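Long-range contacts in nucleocapsid (Crimean-congo hemorrhagic fever virus, PDB 4AKL), which binds double-stranded RNA, notably the panhandle of the viral genome termini, and single-stranded RNA of any origin, probably helps package the genome, and probably cuts double-stranded DNA without sequence preference: residues A83-L93 with Y311-P321; T253-L261 with A273-L281. One frame throughout, in Å; residues are numbered along the deposited sequence.

Interaction 1 (A83-L93 with Y311-P321); sequences ASSTGIVKKGL and YYWLYKAGVTP
Tyr-311 OH donates a hydrogen bond of 2.7 Å to Ala-83 O, meeting the carbonyl at a C=O...O angle of 155° and somewhat tilted from its plane. Ala-83 O lies in the plane of the phenol ring, at its edge, just before the chain turns into helix 86-98. Beyond that bond the ring is a knob in a hole formed by Ile-88, Val-89, Gly-92 and Leu-93: Val-89 CG2 comes to 3.2 Å from Tyr-311 OH, and Tyr-311 CD1 lies 3.7 Å from Gly-92 C. With Val-89 CG1 anti to the backbone N (chi1 166°), CG2 is turned to the phenol oxygen. At Gly-92 the bare backbone lets the ring come this close. Leu-93 forks over 314-320. The Leu-93 and Leu-314 side chains cross at about a right angle, Leu-93 CD2 lying 3.5 Å from Leu-314 CB, while Leu-93 CD1 reaches Val-319 O at 3.6 Å, past the Schellman motif at Gly-318. At the outer end Lys-90 CG lies 3.7 Å from Pro-321 CG. The helix segments cross at -68° with axes 10.0 Å apart; Phe-392 of helix 385-392 meets Tyr-311 edge-to-face, and Phe-324 of helix 324-336 touches Val-89 and Leu-314.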
loop_
_atom_site.group_PDB
_atom_site.type_symbol
_atom_site.label_atom_id
_atom_site.label_comp_id
_atom_site.label_asym_id
_atom_site.label_seq_id
_atom_site.Cartn_x
_atom_site.Cartn_y
_atom_site.Cartn_z
ATOM N N ALA A 83 -5.361 15.936 4.710
ATOM C CA ALA A 83 -4.450 14.985 5.362
ATOM C C ALA A 83 -3.547 15.656 6.428
ATOM O O ALA A 83 -3.027 14.987 7.269
ATOM C CB ALA A 83 -3.595 14.237 4.286
ATOM N N SER A 84 -3.383 16.971 6.354
ATOM C CA SER A 84 -2.543 17.736 7.238
ATOM C C SER A 84 -3.354 18.680 8.132
ATOM O O SER A 84 -2.755 19.512 8.824
ATOM C CB SER A 84 -1.612 18.576 6.394
ATOM O OG SER A 84 -0.610 17.795 5.760
ATOM N N SER A 85 -4.692 18.584 8.081
ATOM C CA SER A 85 -5.591 19.469 8.840
ATOM C C SER A 85 -5.512 19.236 10.324
ATOM O O SER A 85 -5.192 18.122 10.769
ATOM C CB SER A 85 -7.043 19.302 8.379
ATOM O OG SER A 85 -7.503 17.987 8.562
ATOM N N THR A 86 -5.808 20.281 11.118
ATOM C CA THR A 86 -5.711 20.130 12.559
ATOM C C THR A 86 -6.517 18.939 13.035
ATOM O O THR A 86 -6.024 18.153 13.898
ATOM C CB THR A 86 -6.100 21.370 13.338
ATOM O OG1 THR A 86 -7.369 21.860 12.882
ATOM C CG2 THR A 86 -4.940 22.484 13.197
ATOM N N GLY A 87 -7.711 18.771 12.458
ATOM C CA GLY A 87 -8.636 17.671 12.846
ATOM C C GLY A 87 -8.143 16.269 12.566
ATOM O O GLY A 87 -8.217 15.360 13.430
ATOM N N ILE A 88 -7.624 16.078 11.362
ATOM C CA ILE A 88 -7.087 14.762 10.959
ATOM C C ILE A 88 -5.725 14.459 11.664
ATOM O O ILE A 88 -5.489 13.347 12.120
ATOM C CB ILE A 88 -7.011 14.680 9.430
ATOM C CG1 ILE A 88 -8.431 14.712 8.851
ATOM C CG2 ILE A 88 -6.200 13.451 8.996
ATOM C CD1 ILE A 88 -9.261 13.467 9.168
ATOM N N VAL A 89 -4.856 15.446 11.769
ATOM C CA VAL A 89 -3.624 15.285 12.594
ATOM C C VAL A 89 -3.920 14.791 14.036
ATOM O O VAL A 89 -3.264 13.832 14.513
ATOM C CB VAL A 89 -2.752 16.566 12.572
ATOM C CG1 VAL A 89 -1.646 16.561 13.691
ATOM C CG2 VAL A 89 -2.085 16.709 11.185
ATOM N N LYS A 90 -4.893 15.412 14.717
ATOM C CA LYS A 90 -5.257 14.978 16.065
ATOM C C LYS A 90 -5.854 13.570 16.082
ATOM O O LYS A 90 -5.429 12.715 16.821
ATOM C CB LYS A 90 -6.258 15.925 16.732
ATOM C CG LYS A 90 -5.617 17.088 17.449
ATOM C CD LYS A 90 -6.653 17.981 18.144
ATOM C CE LYS A 90 -7.291 18.982 17.181
ATOM N NZ LYS A 90 -8.597 19.555 17.760
ATOM N N LYS A 91 -6.862 13.358 15.265
ATOM C CA LYS A 91 -7.508 12.056 15.242
ATOM C C LYS A 91 -6.569 10.991 14.776
ATOM O O LYS A 91 -6.484 9.948 15.406
ATOM C CB LYS A 91 -8.761 12.091 14.399
ATOM C CG LYS A 91 -9.878 12.944 15.093
ATOM C CD LYS A 91 -11.205 12.724 14.466
ATOM C CE LYS A 91 -11.305 13.301 13.078
ATOM N NZ LYS A 91 -12.793 13.422 12.668
ATOM N N GLY A 92 -5.843 11.272 13.703
ATOM C CA GLY A 92 -4.861 10.321 13.113
ATOM C C GLY A 92 -3.728 9.866 14.034
ATOM O O GLY A 92 -3.303 8.715 13.977
ATOM N N LEU A 93 -3.240 10.760 14.884
ATOM C CA LEU A 93 -2.211 10.387 15.898
ATOM C C LEU A 93 -2.861 9.713 17.082
ATOM O O LEU A 93 -2.384 8.634 17.570
ATOM C CB LEU A 93 -1.431 11.609 16.356
ATOM C CG LEU A 93 -0.448 12.162 15.345
ATOM C CD1 LEU A 93 -0.018 13.530 15.807
ATOM C CD2 LEU A 93 0.787 11.189 15.089
ATOM N N TYR A 311 1.170 8.321 9.092
ATOM C CA TYR A 311 0.706 8.683 10.423
ATOM C C TYR A 311 1.330 7.749 11.490
ATOM O O TYR A 311 1.650 8.195 12.621
ATOM C CB TYR A 311 -0.835 8.697 10.493
ATOM C CG TYR A 311 -1.385 10.087 10.294
ATOM C CD1 TYR A 311 -1.428 10.973 11.334
ATOM C CD2 TYR A 311 -1.819 10.527 9.053
ATOM C CE1 TYR A 311 -1.920 12.273 11.166
ATOM C CE2 TYR A 311 -2.302 11.809 8.869
ATOM C CZ TYR A 311 -2.347 12.677 9.926
ATOM O OH TYR A 311 -2.791 13.934 9.721
ATOM N N TYR A 312 1.520 6.480 11.133
ATOM C CA TYR A 312 2.189 5.558 12.005
ATOM C C TYR A 312 3.611 6.074 12.336
ATOM O O TYR A 312 4.062 5.989 13.490
ATOM C CB TYR A 312 2.248 4.185 11.369
ATOM C CG TYR A 312 3.023 3.207 12.170
ATOM C CD1 TYR A 312 2.599 2.837 13.441
ATOM C CD2 TYR A 312 4.194 2.640 11.672
ATOM C CE1 TYR A 312 3.324 1.919 14.215
ATOM C CE2 TYR A 312 4.944 1.705 12.457
ATOM C CZ TYR A 312 4.504 1.355 13.704
ATOM O OH TYR A 312 5.229 0.452 14.478
ATOM N N TRP A 313 4.308 6.620 11.331
ATOM C CA TRP A 313 5.683 7.086 11.538
ATOM C C TRP A 313 5.693 8.324 12.396
ATOM O O TRP A 313 6.565 8.457 13.255
ATOM C CB TRP A 313 6.440 7.282 10.201
ATOM C CG TRP A 313 6.630 5.961 9.459
ATOM C CD1 TRP A 313 6.902 4.719 10.026
ATOM C CD2 TRP A 313 6.520 5.741 8.066
ATOM N NE1 TRP A 313 6.992 3.762 9.056
ATOM C CE2 TRP A 313 6.760 4.361 7.836
ATOM C CE3 TRP A 313 6.265 6.577 6.976
ATOM C CZ2 TRP A 313 6.745 3.813 6.584
ATOM C CZ3 TRP A 313 6.240 6.032 5.732
ATOM C CH2 TRP A 313 6.480 4.654 5.533
ATOM N N LEU A 314 4.737 9.217 12.182
ATOM C CA LEU A 314 4.569 10.328 13.097
ATOM C C LEU A 314 4.371 9.844 14.533
ATOM O O LEU A 314 5.063 10.302 15.450
ATOM C CB LEU A 314 3.383 11.157 12.730
ATOM C CG LEU A 314 3.332 11.950 11.457
ATOM C CD1 LEU A 314 2.025 12.775 11.501
ATOM C CD2 LEU A 314 4.583 12.856 11.275
ATOM N N TYR A 315 3.457 8.896 14.718
ATOM C CA TYR A 315 3.216 8.328 16.043
ATOM C C TYR A 315 4.517 7.748 16.624
ATOM O O TYR A 315 4.920 8.135 17.714
ATOM C CB TYR A 315 2.055 7.327 15.985
ATOM C CG TYR A 315 2.035 6.373 17.083
ATOM C CD1 TYR A 315 1.514 6.727 18.345
ATOM C CD2 TYR A 315 2.517 5.110 16.908
ATOM C CE1 TYR A 315 1.491 5.774 19.401
ATOM C CE2 TYR A 315 2.503 4.176 17.959
ATOM C CZ TYR A 315 1.990 4.521 19.187
ATOM O OH TYR A 315 1.992 3.564 20.204
ATOM N N LYS A 316 5.193 6.874 15.882
ATOM C CA LYS A 316 6.427 6.280 16.364
ATOM C C LYS A 316 7.534 7.269 16.674
ATOM O O LYS A 316 8.298 7.005 17.550
ATOM C CB LYS A 316 6.990 5.261 15.377
ATOM C CG LYS A 316 6.178 4.042 15.256
ATOM C CD LYS A 316 6.059 3.216 16.608
ATOM C CE LYS A 316 7.235 2.259 16.758
ATOM N NZ LYS A 316 6.931 1.222 17.776
ATOM N N ALA A 317 7.608 8.360 15.910
ATOM C CA ALA A 317 8.566 9.408 16.141
ATOM C C ALA A 317 8.200 10.343 17.306
ATOM O O ALA A 317 8.967 11.224 17.610
ATOM C CB ALA A 317 8.811 10.250 14.845
ATOM N N GLY A 318 7.057 10.141 17.932
ATOM C CA GLY A 318 6.629 10.968 19.061
ATOM C C GLY A 318 6.166 12.331 18.627
ATOM O O GLY A 318 6.281 13.270 19.396
ATOM N N VAL A 319 5.631 12.452 17.399
ATOM C CA VAL A 319 5.143 13.732 16.902
ATOM C C VAL A 319 3.774 14.073 17.543
ATOM O O VAL A 319 2.954 13.212 17.734
ATOM C CB VAL A 319 5.050 13.745 15.380
ATOM C CG1 VAL A 319 4.450 15.036 14.897
ATOM C CG2 VAL A 319 6.463 13.486 14.757
ATOM N N THR A 320 3.549 15.340 17.868
ATOM C CA THR A 320 2.287 15.742 18.500
ATOM C C THR A 320 1.597 16.708 17.569
ATOM O O THR A 320 2.218 17.201 16.607
ATOM C CB THR A 320 2.517 16.410 19.851
ATOM O OG1 THR A 320 3.009 17.749 19.652
ATOM C CG2 THR A 320 3.493 15.587 20.727
ATOM N N PRO A 321 0.313 16.991 17.821
ATOM C CA PRO A 321 -0.331 18.035 17.042
ATOM C C PRO A 321 0.458 19.341 17.118
ATOM O O PRO A 321 0.507 20.082 16.131
ATOM C CB PRO A 321 -1.696 18.160 17.708
ATOM C CG PRO A 321 -1.965 16.748 18.174
ATOM C CD PRO A 321 -0.657 16.243 18.646
#

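Interaction 2 (T253-L261 with A273-L281)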
loop_
_atom_site.group_PDB
_atom_site.type_symbol
_atom_site.label_atom_id
_atom_site.label_comp_id
_atom_site.label_asym_id
_atom_site.label_seq_id
_atom_site.Cartn_x
_atom_site.Cartn_y
_atom_site.Cartn_z
ATOM N N THR A 253 -19.997 -25.881 11.011
ATOM C CA THR A 253 -20.438 -27.223 10.662
ATOM C C THR A 253 -19.859 -28.212 11.634
ATOM O O THR A 253 -20.562 -29.091 12.051
ATOM C CB THR A 253 -20.062 -27.574 9.224
ATOM O OG1 THR A 253 -20.926 -26.848 8.351
ATOM C CG2 THR A 253 -20.225 -29.077 8.937
ATOM N N VAL A 254 -18.576 -28.036 11.991
ATOM C CA VAL A 254 -17.869 -28.921 12.917
ATOM C C VAL A 254 -18.437 -28.776 14.324
ATOM O O VAL A 254 -18.546 -29.772 15.028
ATOM C CB VAL A 254 -16.306 -28.716 12.907
ATOM C CG1 VAL A 254 -15.614 -29.658 13.881
ATOM C CG2 VAL A 254 -15.735 -28.957 11.513
ATOM N N GLU A 255 -18.801 -27.556 14.712
ATOM C CA GLU A 255 -19.442 -27.295 15.996
ATOM C C GLU A 255 -20.812 -27.941 16.008
ATOM O O GLU A 255 -21.248 -28.455 17.043
ATOM C CB GLU A 255 -19.572 -25.774 16.278
ATOM C CG GLU A 255 -18.221 -25.016 16.506
ATOM C CD GLU A 255 -18.339 -23.463 16.434
ATOM O OE1 GLU A 255 -19.466 -22.925 16.270
ATOM O OE2 GLU A 255 -17.289 -22.772 16.543
ATOM N N ALA A 256 -21.490 -27.921 14.854
ATOM C CA ALA A 256 -22.781 -28.595 14.718
ATOM C C ALA A 256 -22.616 -30.103 14.955
ATOM O O ALA A 256 -23.427 -30.724 15.666
ATOM C CB ALA A 256 -23.386 -28.310 13.355
ATOM N N LEU A 257 -21.551 -30.679 14.382
ATOM C CA LEU A 257 -21.216 -32.103 14.570
ATOM C C LEU A 257 -20.998 -32.440 16.052
ATOM O O LEU A 257 -21.470 -33.462 16.563
ATOM C CB LEU A 257 -19.930 -32.500 13.788
ATOM C CG LEU A 257 -19.463 -33.959 13.876
ATOM C CD1 LEU A 257 -20.447 -34.873 13.104
ATOM C CD2 LEU A 257 -18.010 -34.211 13.403
ATOM N N ASN A 258 -20.244 -31.594 16.720
ATOM C CA ASN A 258 -19.918 -31.803 18.120
ATOM C C ASN A 258 -21.184 -31.816 19.001
ATOM O O ASN A 258 -21.285 -32.649 19.913
ATOM C CB ASN A 258 -18.908 -30.758 18.579
ATOM C CG ASN A 258 -18.329 -31.065 19.930
ATOM O OD1 ASN A 258 -17.881 -32.180 20.192
ATOM N ND2 ASN A 258 -18.331 -30.074 20.802
ATOM N N GLY A 259 -22.139 -30.916 18.725
ATOM C CA GLY A 259 -23.471 -30.952 19.374
ATOM C C GLY A 259 -24.157 -32.309 19.135
ATOM O O GLY A 259 -24.687 -32.946 20.081
ATOM N N TYR A 260 -24.118 -32.764 17.877
ATOM C CA TYR A 260 -24.757 -34.011 17.476
ATOM C C TYR A 260 -24.201 -35.229 18.196
ATOM O O TYR A 260 -24.971 -36.060 18.681
ATOM C CB TYR A 260 -24.638 -34.251 15.962
ATOM C CG TYR A 260 -25.328 -35.519 15.520
ATOM C CD1 TYR A 260 -26.697 -35.527 15.211
ATOM C CD2 TYR A 260 -24.618 -36.719 15.418
ATOM C CE1 TYR A 260 -27.344 -36.709 14.810
ATOM C CE2 TYR A 260 -25.251 -37.903 15.028
ATOM C CZ TYR A 260 -26.616 -37.886 14.721
ATOM O OH TYR A 260 -27.224 -39.042 14.334
ATOM N N LEU A 261 -22.865 -35.331 18.221
ATOM C CA LEU A 261 -22.176 -36.456 18.863
ATOM C C LEU A 261 -22.448 -36.437 20.379
ATOM O O LEU A 261 -22.472 -37.483 21.019
ATOM C CB LEU A 261 -20.660 -36.412 18.585
ATOM C CG LEU A 261 -20.198 -36.572 17.121
ATOM C CD1 LEU A 261 -18.735 -36.092 16.934
ATOM C CD2 LEU A 261 -20.388 -37.998 16.604
ATOM N N ALA A 273 -15.316 -40.005 18.371
ATOM C CA ALA A 273 -16.115 -38.791 18.222
ATOM C C ALA A 273 -15.343 -37.532 18.619
ATOM O O ALA A 273 -15.444 -36.549 17.906
ATOM C CB ALA A 273 -17.374 -38.864 19.051
ATOM N N ASP A 274 -14.603 -37.559 19.739
ATOM C CA ASP A 274 -13.738 -36.421 20.122
ATOM C C ASP A 274 -12.565 -36.241 19.145
ATOM O O ASP A 274 -12.261 -35.125 18.763
ATOM C CB ASP A 274 -13.196 -36.546 21.546
ATOM C CG ASP A 274 -14.268 -36.423 22.603
ATOM O OD1 ASP A 274 -15.365 -35.936 22.293
ATOM O OD2 ASP A 274 -14.004 -36.834 23.767
ATOM N N ASN A 275 -11.919 -37.342 18.753
ATOM C CA ASN A 275 -10.779 -37.281 17.799
ATOM C C ASN A 275 -11.191 -36.720 16.430
ATOM O O ASN A 275 -10.477 -35.898 15.847
ATOM C CB ASN A 275 -10.066 -38.648 17.649
ATOM C CG ASN A 275 -9.330 -39.093 18.961
ATOM O OD1 ASN A 275 -9.036 -38.279 19.820
ATOM N ND2 ASN A 275 -9.052 -40.386 19.090
ATOM N N MET A 276 -12.345 -37.140 15.939
ATOM C CA MET A 276 -12.839 -36.625 14.668
ATOM C C MET A 276 -13.083 -35.118 14.751
ATOM O O MET A 276 -12.693 -34.393 13.831
ATOM C CB MET A 276 -14.103 -37.338 14.228
ATOM C CG MET A 276 -14.606 -36.821 12.887
ATOM S SD MET A 276 -15.833 -37.892 12.173
ATOM C CE MET A 276 -14.870 -39.302 11.629
ATOM N N VAL A 277 -13.718 -34.653 15.837
ATOM C CA VAL A 277 -13.971 -33.231 15.994
ATOM C C VAL A 277 -12.632 -32.485 16.060
ATOM O O VAL A 277 -12.413 -31.506 15.310
ATOM C CB VAL A 277 -14.801 -32.889 17.276
ATOM C CG1 VAL A 277 -14.636 -31.379 17.667
ATOM C CG2 VAL A 277 -16.272 -33.271 17.115
ATOM N N THR A 278 -11.749 -32.955 16.956
ATOM C CA THR A 278 -10.413 -32.396 17.088
ATOM C C THR A 278 -9.729 -32.327 15.735
ATOM O O THR A 278 -9.190 -31.282 15.378
ATOM C CB THR A 278 -9.538 -33.222 18.082
ATOM O OG1 THR A 278 -10.125 -33.163 19.375
ATOM C CG2 THR A 278 -8.088 -32.662 18.171
ATOM N N ASN A 279 -9.773 -33.433 14.983
ATOM C CA ASN A 279 -9.054 -33.531 13.710
ATOM C C ASN A 279 -9.592 -32.660 12.593
ATOM O O ASN A 279 -8.809 -32.118 11.795
ATOM C CB ASN A 279 -8.978 -34.983 13.238
ATOM C CG ASN A 279 -7.954 -35.782 13.998
ATOM O OD1 ASN A 279 -7.023 -35.231 14.599
ATOM N ND2 ASN A 279 -8.107 -37.093 13.965
ATOM N N LEU A 280 -10.912 -32.519 12.527
ATOM C CA LEU A 280 -11.533 -31.617 11.566
ATOM C C LEU A 280 -11.078 -30.182 11.825
ATOM O O LEU A 280 -10.821 -29.433 10.864
ATOM C CB LEU A 280 -13.064 -31.732 11.587
ATOM C CG LEU A 280 -13.621 -32.899 10.756
ATOM C CD1 LEU A 280 -15.063 -33.312 11.153
ATOM C CD2 LEU A 280 -13.519 -32.513 9.246
ATOM N N LEU A 281 -10.958 -29.796 13.110
ATOM C CA LEU A 281 -10.483 -28.433 13.457
ATOM C C LEU A 281 -9.035 -28.173 13.032
ATOM O O LEU A 281 -8.731 -27.049 12.581
ATOM C CB LEU A 281 -10.677 -28.117 14.950
ATOM C CG LEU A 281 -12.154 -28.079 15.384
ATOM C CD1 LEU A 281 -12.303 -27.959 16.915
ATOM C CD2 LEU A 281 -12.902 -26.937 14.654
#
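Val-277 projects as a knob into a hole made by Val-254, Leu-257, Asn-258 and Leu-261. Val-277 CG2 does most of the touching, 3.7 Å from Leu-261 CD1 and 3.6 Å from Asn-258 OD1; the latter is a van der Waals approach of the amide oxygen to a methyl, the two side chains crossing at about a right angle. With CG anti to the backbone N (chi1 -169°), the amide of Asn-258 swings toward the partner helix along the exposed border. Toward the loop between the helices, Leu-261 CD1 rests 3.7 Å from Ala-273 CB, and the small alanine side chain lets the leucine approach its backbone as well. At the other end Val-254 splits its methyls between neighbours: CG2 meets Leu-280 CB at 3.9 Å and CG1 meets Leu-281 CD2 at the same distance. Leu-257 CD2 lies 3.8 Å from Leu-280 CD1, on the buried side. Farther out, within helix 270-292, Thr-278 OG1 donates to Asp-274 O at 3.0 Å from above the carbonyl plane, and this oxygen also accepts from Thr-278 N. Asp-274 further pairs with Lys-270, and Glu-255 with Lys-251. Helices 245-263 and 270-292 thus form an antiparallel hairpin, the N-to-C directions of the segments 173° apart and their axes 10.0 Å apart, with Tyr-209 from a loop touching Ala-256 and Leu-257.

How the interactions relate
From the N terminus the chain first passes 83-93, at the start of helix 86-98, and meets 311-321 much later, so that interaction 1 closes a loop with 217 intervening residues, mostly helical. Within that excursion lies interaction 2, a short-range closure in which helix 245-263 turns back through the short connection 264-269, which holds the DEVD motif, to pair with helix 270-292. The loops therefore nest without crossing. Their centres are 48 Å apart and their nearest atoms about 31 Å, so they are structurally separate: interaction 1 ties helix 86-98 to helix 306-316 in the main body, whereas interaction 2 joins two helices of the projecting arm.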